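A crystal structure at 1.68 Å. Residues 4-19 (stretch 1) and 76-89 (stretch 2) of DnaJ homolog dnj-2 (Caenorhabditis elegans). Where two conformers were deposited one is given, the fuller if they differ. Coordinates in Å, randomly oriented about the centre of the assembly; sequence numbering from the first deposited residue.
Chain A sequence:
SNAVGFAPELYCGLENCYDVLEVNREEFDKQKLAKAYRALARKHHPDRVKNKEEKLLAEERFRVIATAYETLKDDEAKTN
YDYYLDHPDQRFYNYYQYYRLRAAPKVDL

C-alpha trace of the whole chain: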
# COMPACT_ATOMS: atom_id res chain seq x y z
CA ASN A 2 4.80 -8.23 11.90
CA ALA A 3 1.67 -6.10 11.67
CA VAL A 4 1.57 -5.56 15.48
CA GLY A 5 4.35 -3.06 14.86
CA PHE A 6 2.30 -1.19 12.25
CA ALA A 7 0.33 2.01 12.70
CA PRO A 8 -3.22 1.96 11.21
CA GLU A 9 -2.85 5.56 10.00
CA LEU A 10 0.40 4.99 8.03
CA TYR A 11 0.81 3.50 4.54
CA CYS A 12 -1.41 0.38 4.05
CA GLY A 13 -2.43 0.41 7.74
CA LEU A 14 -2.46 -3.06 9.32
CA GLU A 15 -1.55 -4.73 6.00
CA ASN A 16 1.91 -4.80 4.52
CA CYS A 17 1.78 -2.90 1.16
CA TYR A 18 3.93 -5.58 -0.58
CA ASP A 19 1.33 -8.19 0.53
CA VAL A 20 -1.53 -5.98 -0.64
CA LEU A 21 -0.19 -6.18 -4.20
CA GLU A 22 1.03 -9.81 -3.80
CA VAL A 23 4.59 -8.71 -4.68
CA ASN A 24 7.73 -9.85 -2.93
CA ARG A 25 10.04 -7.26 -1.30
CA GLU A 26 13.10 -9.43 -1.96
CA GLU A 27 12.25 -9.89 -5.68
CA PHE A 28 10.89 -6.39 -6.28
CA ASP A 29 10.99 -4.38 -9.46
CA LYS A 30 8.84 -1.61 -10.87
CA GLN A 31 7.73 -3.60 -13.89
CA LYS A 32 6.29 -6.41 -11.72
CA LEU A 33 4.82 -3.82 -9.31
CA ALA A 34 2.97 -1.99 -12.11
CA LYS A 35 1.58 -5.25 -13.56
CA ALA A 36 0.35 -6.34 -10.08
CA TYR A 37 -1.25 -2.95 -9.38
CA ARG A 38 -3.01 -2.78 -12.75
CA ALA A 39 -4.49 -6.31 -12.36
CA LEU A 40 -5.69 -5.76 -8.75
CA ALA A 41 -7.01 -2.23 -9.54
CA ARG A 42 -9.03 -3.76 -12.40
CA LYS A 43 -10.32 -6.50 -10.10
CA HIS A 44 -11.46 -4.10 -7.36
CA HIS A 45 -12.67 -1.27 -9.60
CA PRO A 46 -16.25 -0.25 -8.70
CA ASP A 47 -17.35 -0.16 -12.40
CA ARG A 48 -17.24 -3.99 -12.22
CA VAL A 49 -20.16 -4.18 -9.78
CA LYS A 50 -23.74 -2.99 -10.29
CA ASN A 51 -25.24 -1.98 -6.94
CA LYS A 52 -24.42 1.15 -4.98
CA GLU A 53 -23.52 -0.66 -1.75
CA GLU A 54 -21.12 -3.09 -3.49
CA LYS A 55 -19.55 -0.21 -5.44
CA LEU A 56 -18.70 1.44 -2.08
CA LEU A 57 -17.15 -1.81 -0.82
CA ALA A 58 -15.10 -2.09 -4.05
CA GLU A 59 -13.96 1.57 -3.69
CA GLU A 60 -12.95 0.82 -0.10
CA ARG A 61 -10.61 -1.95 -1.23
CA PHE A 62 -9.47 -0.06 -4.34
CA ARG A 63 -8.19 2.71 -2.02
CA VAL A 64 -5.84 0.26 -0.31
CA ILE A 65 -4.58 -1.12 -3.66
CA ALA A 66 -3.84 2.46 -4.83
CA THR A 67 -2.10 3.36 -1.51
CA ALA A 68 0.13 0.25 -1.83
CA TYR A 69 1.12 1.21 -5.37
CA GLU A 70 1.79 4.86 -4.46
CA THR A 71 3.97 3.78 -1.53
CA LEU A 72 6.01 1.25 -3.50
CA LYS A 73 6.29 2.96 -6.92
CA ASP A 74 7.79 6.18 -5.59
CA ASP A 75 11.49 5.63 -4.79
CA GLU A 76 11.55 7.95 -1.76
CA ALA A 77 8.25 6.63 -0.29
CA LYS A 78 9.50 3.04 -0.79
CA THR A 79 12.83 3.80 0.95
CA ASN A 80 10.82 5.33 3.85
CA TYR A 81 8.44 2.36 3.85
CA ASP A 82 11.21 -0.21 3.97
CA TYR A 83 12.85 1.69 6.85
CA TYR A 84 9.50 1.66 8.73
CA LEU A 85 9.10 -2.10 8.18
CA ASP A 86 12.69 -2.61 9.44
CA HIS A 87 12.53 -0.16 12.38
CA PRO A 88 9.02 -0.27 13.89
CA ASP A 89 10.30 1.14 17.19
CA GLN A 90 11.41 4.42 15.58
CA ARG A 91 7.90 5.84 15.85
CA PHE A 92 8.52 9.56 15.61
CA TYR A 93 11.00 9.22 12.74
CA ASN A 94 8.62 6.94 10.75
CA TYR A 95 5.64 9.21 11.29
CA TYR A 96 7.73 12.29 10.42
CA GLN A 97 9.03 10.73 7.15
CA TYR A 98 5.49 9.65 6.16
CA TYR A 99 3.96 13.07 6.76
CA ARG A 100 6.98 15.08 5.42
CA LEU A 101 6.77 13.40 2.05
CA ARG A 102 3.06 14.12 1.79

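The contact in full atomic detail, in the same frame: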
# COMPACT_ATOMS: atom_id res chain seq x y z
N VAL A 4 1.61 -6.23 14.14
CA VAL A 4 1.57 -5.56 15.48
C VAL A 4 2.41 -4.31 15.60
O VAL A 4 2.09 -3.42 16.40
CB VAL A 4 1.96 -6.45 16.76
CG1 VAL A 4 0.74 -7.12 17.34
CG2 VAL A 4 3.06 -7.42 16.47
N GLY A 5 3.50 -4.24 14.86
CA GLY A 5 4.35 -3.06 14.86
C GLY A 5 3.83 -1.95 13.99
O GLY A 5 4.42 -0.86 14.00
N PHE A 6 2.78 -2.21 13.20
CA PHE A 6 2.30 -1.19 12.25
C PHE A 6 1.38 -0.17 12.94
O PHE A 6 0.72 -0.47 13.94
CB PHE A 6 1.51 -1.78 11.07
CG PHE A 6 2.31 -2.68 10.15
CD1 PHE A 6 3.70 -2.80 10.31
CD2 PHE A 6 1.68 -3.37 9.11
CE1 PHE A 6 4.47 -3.61 9.46
CE2 PHE A 6 2.42 -4.20 8.28
CZ PHE A 6 3.84 -4.31 8.43
N ALA A 7 1.30 1.01 12.33
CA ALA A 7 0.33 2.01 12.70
C ALA A 7 -0.79 2.02 11.67
O ALA A 7 -0.55 2.16 10.47
CB ALA A 7 1.02 3.42 12.80
N PRO A 8 -2.06 1.88 12.12
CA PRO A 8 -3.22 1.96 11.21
C PRO A 8 -3.24 3.20 10.30
O PRO A 8 -3.69 3.13 9.15
CB PRO A 8 -4.43 1.96 12.19
CG PRO A 8 -3.91 1.16 13.35
CD PRO A 8 -2.46 1.57 13.52
N GLU A 9 -2.76 4.34 10.79
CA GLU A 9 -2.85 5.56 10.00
C GLU A 9 -1.74 5.70 8.95
O GLU A 9 -1.80 6.58 8.11
CB GLU A 9 -2.93 6.81 10.88
CG GLU A 9 -1.76 6.98 11.82
CD GLU A 9 -1.99 6.36 13.18
OE1 GLU A 9 -2.55 5.24 13.26
OE2 GLU A 9 -1.61 6.99 14.18
N LEU A 10 -0.72 4.84 9.00
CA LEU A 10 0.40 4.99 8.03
C LEU A 10 0.30 3.98 6.89
O LEU A 10 -0.06 2.82 7.10
CB LEU A 10 1.77 4.84 8.71
CG LEU A 10 2.08 5.73 9.92
CD1 LEU A 10 3.45 5.38 10.49
CD2 LEU A 10 2.02 7.18 9.56
N TYR A 11 0.65 4.42 5.68
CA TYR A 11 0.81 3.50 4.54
C TYR A 11 -0.44 2.62 4.37
O TYR A 11 -1.56 3.16 4.31
CB TYR A 11 2.09 2.67 4.76
CG TYR A 11 3.33 3.56 4.83
CD1 TYR A 11 3.74 4.27 3.69
CD2 TYR A 11 4.07 3.70 6.02
CE1 TYR A 11 4.88 5.09 3.71
CE2 TYR A 11 5.22 4.53 6.05
CZ TYR A 11 5.61 5.19 4.90
OH TYR A 11 6.73 5.99 4.94
N CYS A 12 -0.26 1.29 4.25
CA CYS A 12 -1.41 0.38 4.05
C CYS A 12 -2.03 -0.09 5.38
O CYS A 12 -2.73 -1.12 5.41
CB CYS A 12 -1.01 -0.84 3.19
SG CYS A 12 -0.43 -0.29 1.55
N GLY A 13 -1.79 0.67 6.45
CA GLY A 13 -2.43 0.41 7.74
C GLY A 13 -1.94 -0.88 8.35
O GLY A 13 -0.71 -1.08 8.47
N LEU A 14 -2.87 -1.79 8.71
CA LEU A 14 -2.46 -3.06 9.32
C LEU A 14 -2.18 -4.20 8.30
O LEU A 14 -1.94 -5.36 8.69
CB LEU A 14 -3.43 -3.45 10.44
CG LEU A 14 -3.44 -2.38 11.55
CD1 LEU A 14 -4.38 -2.91 12.68
CD2 LEU A 14 -2.04 -2.09 12.10
N GLU A 15 -2.10 -3.84 7.01
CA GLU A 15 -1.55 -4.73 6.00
C GLU A 15 -0.24 -4.20 5.53
O GLU A 15 -0.00 -2.98 5.53
CB GLU A 15 -2.47 -4.79 4.75
CG GLU A 15 -3.75 -5.55 5.03
CD GLU A 15 -4.63 -5.56 3.79
OE1 GLU A 15 -5.30 -4.53 3.58
OE2 GLU A 15 -4.59 -6.56 3.03
N ASN A 16 0.62 -5.14 5.15
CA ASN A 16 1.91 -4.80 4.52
C ASN A 16 1.65 -4.48 3.03
O ASN A 16 0.94 -5.22 2.32
CB ASN A 16 2.83 -6.02 4.70
CG ASN A 16 4.18 -5.85 4.01
OD1 ASN A 16 4.27 -5.38 2.88
ND2 ASN A 16 5.23 -6.32 4.67
N CYS A 17 2.11 -3.31 2.55
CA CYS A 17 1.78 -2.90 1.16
C CYS A 17 2.31 -3.89 0.09
O CYS A 17 1.68 -4.04 -0.99
CB CYS A 17 2.36 -1.50 0.83
SG CYS A 17 1.70 -0.14 1.79
N TYR A 18 3.47 -4.52 0.36
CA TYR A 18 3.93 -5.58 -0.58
C TYR A 18 2.87 -6.70 -0.64
O TYR A 18 2.55 -7.19 -1.73
CB TYR A 18 5.24 -6.17 -0.14
CG TYR A 18 6.41 -5.24 -0.24
CD1 TYR A 18 7.08 -5.06 -1.47
CD2 TYR A 18 6.86 -4.55 0.88
CE1 TYR A 18 8.23 -4.23 -1.55
CE2 TYR A 18 8.02 -3.72 0.81
CZ TYR A 18 8.67 -3.55 -0.42
OH TYR A 18 9.80 -2.75 -0.49
N ASP A 19 2.34 -7.11 0.51
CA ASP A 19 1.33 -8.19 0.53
C ASP A 19 0.05 -7.76 -0.16
O ASP A 19 -0.59 -8.57 -0.82
CB ASP A 19 0.99 -8.59 1.96
CG ASP A 19 2.17 -9.22 2.70
OD1 ASP A 19 3.13 -9.65 2.06
OD2 ASP A 19 2.07 -9.36 3.95
N GLU A 76 11.38 7.36 -3.09
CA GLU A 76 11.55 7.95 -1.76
C GLU A 76 10.57 7.35 -0.75
O GLU A 76 10.97 6.98 0.36
CB GLU A 76 11.38 9.47 -1.81
CG GLU A 76 11.65 10.18 -0.50
CD GLU A 76 11.83 11.67 -0.66
OE1 GLU A 76 11.42 12.24 -1.71
OE2 GLU A 76 12.39 12.28 0.26
N ALA A 77 9.31 7.22 -1.16
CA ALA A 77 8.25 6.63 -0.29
C ALA A 77 8.67 5.19 0.03
O ALA A 77 8.55 4.76 1.18
CB ALA A 77 6.89 6.66 -1.00
N LYS A 78 9.17 4.46 -0.99
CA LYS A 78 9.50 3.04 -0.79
C LYS A 78 10.69 2.94 0.18
O LYS A 78 10.69 2.08 1.05
CB LYS A 78 9.84 2.34 -2.13
CG LYS A 78 10.12 0.87 -1.94
CD LYS A 78 10.41 0.21 -3.27
CE LYS A 78 10.63 -1.31 -3.08
NZ LYS A 78 11.87 -1.59 -2.24
N THR A 79 11.67 3.83 0.04
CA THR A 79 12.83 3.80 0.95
C THR A 79 12.33 4.06 2.39
O THR A 79 12.69 3.34 3.33
CB THR A 79 13.86 4.85 0.49
OG1 THR A 79 14.40 4.46 -0.77
CG2 THR A 79 14.98 4.98 1.54
N ASN A 80 11.44 5.05 2.54
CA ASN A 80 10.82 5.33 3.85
C ASN A 80 10.03 4.13 4.38
O ASN A 80 10.11 3.76 5.56
CB ASN A 80 9.88 6.54 3.75
CG ASN A 80 10.66 7.87 3.59
OD1 ASN A 80 11.85 7.91 3.79
ND2 ASN A 80 9.96 8.94 3.24
N TYR A 81 9.27 3.52 3.48
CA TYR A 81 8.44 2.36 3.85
C TYR A 81 9.27 1.18 4.35
O TYR A 81 9.00 0.61 5.44
CB TYR A 81 7.60 1.91 2.65
CG TYR A 81 6.53 0.90 3.10
CD1 TYR A 81 5.59 1.24 4.10
CD2 TYR A 81 6.48 -0.41 2.56
CE1 TYR A 81 4.63 0.34 4.56
CE2 TYR A 81 5.54 -1.33 3.01
CZ TYR A 81 4.60 -0.97 3.99
OH TYR A 81 3.66 -1.84 4.42
N ASP A 82 10.31 0.86 3.58
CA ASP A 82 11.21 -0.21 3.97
C ASP A 82 11.88 0.05 5.33
O ASP A 82 12.04 -0.86 6.16
CB ASP A 82 12.24 -0.43 2.86
CG ASP A 82 11.64 -1.08 1.62
OD1 ASP A 82 10.52 -1.64 1.68
OD2 ASP A 82 12.30 -1.02 0.55
N TYR A 83 12.27 1.30 5.57
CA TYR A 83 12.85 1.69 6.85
C TYR A 83 11.84 1.47 8.01
O TYR A 83 12.16 0.90 9.05
CB TYR A 83 13.30 3.14 6.80
CG TYR A 83 14.14 3.49 8.01
CD1 TYR A 83 15.52 3.42 7.94
CD2 TYR A 83 13.54 3.84 9.20
CE1 TYR A 83 16.29 3.73 9.05
CE2 TYR A 83 14.29 4.17 10.32
CZ TYR A 83 15.67 4.09 10.24
OH TYR A 83 16.43 4.41 11.34
N TYR A 84 10.61 1.92 7.78
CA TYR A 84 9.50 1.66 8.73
C TYR A 84 9.27 0.18 9.03
O TYR A 84 9.12 -0.21 10.19
CB TYR A 84 8.26 2.27 8.08
CG TYR A 84 6.92 1.88 8.64
CD1 TYR A 84 6.50 2.36 9.90
CD2 TYR A 84 5.99 1.13 7.85
CE1 TYR A 84 5.21 2.06 10.40
CE2 TYR A 84 4.70 0.82 8.35
CZ TYR A 84 4.30 1.30 9.59
OH TYR A 84 3.03 1.03 10.03
N LEU A 85 9.24 -0.65 7.98
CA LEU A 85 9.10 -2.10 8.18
C LEU A 85 10.26 -2.63 9.06
O LEU A 85 10.05 -3.46 9.95
CB LEU A 85 9.10 -2.85 6.85
CG LEU A 85 7.88 -2.63 5.96
CD1 LEU A 85 8.10 -3.51 4.70
CD2 LEU A 85 6.53 -3.04 6.67
N ASP A 86 11.45 -2.14 8.78
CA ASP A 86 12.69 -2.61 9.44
C ASP A 86 12.90 -2.04 10.84
O ASP A 86 13.66 -2.63 11.65
CB ASP A 86 13.91 -2.31 8.54
CG ASP A 86 13.94 -3.15 7.28
OD1 ASP A 86 13.16 -4.14 7.16
OD2 ASP A 86 14.74 -2.80 6.37
N HIS A 87 12.29 -0.88 11.12
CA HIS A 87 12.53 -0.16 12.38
C HIS A 87 11.22 0.31 13.00
O HIS A 87 11.02 1.51 13.15
CB HIS A 87 13.49 1.03 12.14
CG HIS A 87 14.70 0.68 11.34
ND1 HIS A 87 15.86 0.19 11.90
CD2 HIS A 87 14.92 0.73 10.00
CE1 HIS A 87 16.75 -0.03 10.94
NE2 HIS A 87 16.20 0.29 9.79
N PRO A 88 10.33 -0.63 13.35
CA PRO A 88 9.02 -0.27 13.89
C PRO A 88 9.09 0.53 15.20
O PRO A 88 8.17 1.28 15.51
CB PRO A 88 8.35 -1.63 14.14
CG PRO A 88 9.55 -2.60 14.34
CD PRO A 88 10.50 -2.10 13.27
N ASP A 89 10.18 0.39 15.94
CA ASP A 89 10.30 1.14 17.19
C ASP A 89 10.65 2.62 17.00
O ASP A 89 10.51 3.41 17.95
CB ASP A 89 11.31 0.49 18.13
CG ASP A 89 10.77 -0.76 18.82
OD1 ASP A 89 9.55 -1.06 18.74
OD2 ASP A 89 11.59 -1.43 19.47
O HOH W 1 5.63 -0.08 16.52
O HOH W 2 1.26 0.60 8.06
O HOH W 3 7.07 8.07 3.09
O HOH W 4 1.66 -0.74 5.67

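Stretch 2 is helical from Glu76 to Asp86, its i to i+4 bonds running from Asn80 N to Glu76 O (2.9 Å) through Asp86 N to Asp82 O (3.0 Å); His87 is the first residue to leave helical phi/psi. Stretch 1 is mostly loop, folded by a type I turn from Ala7 to Leu10 and type II' turns from Leu10 to Gly13 and Cys12 to Glu15, before a helix starts at Cys17. Asn16 caps that helix, OD1 accepting a weak bond from Tyr18 N (2.8 Å, 127°). The backbones approach within 5.5 Å between Gly5 CA and Pro88 CA, where water 1 donates to both carbonyls, but stand 7.7 Å apart between Tyr11 CA and Tyr81 CA, leaving room for aromatic rings.

Two helix tyrosines, both with chi1 t, fill that room and end on backbone amides of stretch 1, one from the loop (Ala7) and one from the first residue of the helix (Cys17). Ala7 N donates to Tyr84 OH (2.9 Å, 162°) and Cys17 N to Tyr81 OH (2.8 Å, 170°); the near-linear angles support both assignments. Each hydroxyl also meets a water that bonds loop carbonyls: water 2 reaches Leu10 O and Gly13 O, water 4 Glu15 O.

Tyr11 packs against both rings. The edge of Tyr81 points at its face, with planes at 66° and Tyr11 CG 3.3 Å from Tyr81 CD1, while the Tyr84 pair is oblique at 43°. The disulfide between Cys12 SG and Cys17 SG (2.1 Å) lies beside this cluster, Cys17 SG being 3.7 Å from Tyr81 CZ.

Tyr18 sits as a knob among Lys78, Tyr81, Asp82 and Leu85. Tyr18 OH donates to Asp82 OD1 (2.5 Å) and accepts a weak bond from Lys78 NZ (2.9 Å). Lys78 NZ also forms a salt bridge with Asp82 OD2 (2.9 Å), closing a polar triangle. Leu85 fills in between, its CD1 3.9 Å from Tyr18 CE2 and its CD2 3.5 Å from Phe6 CZ.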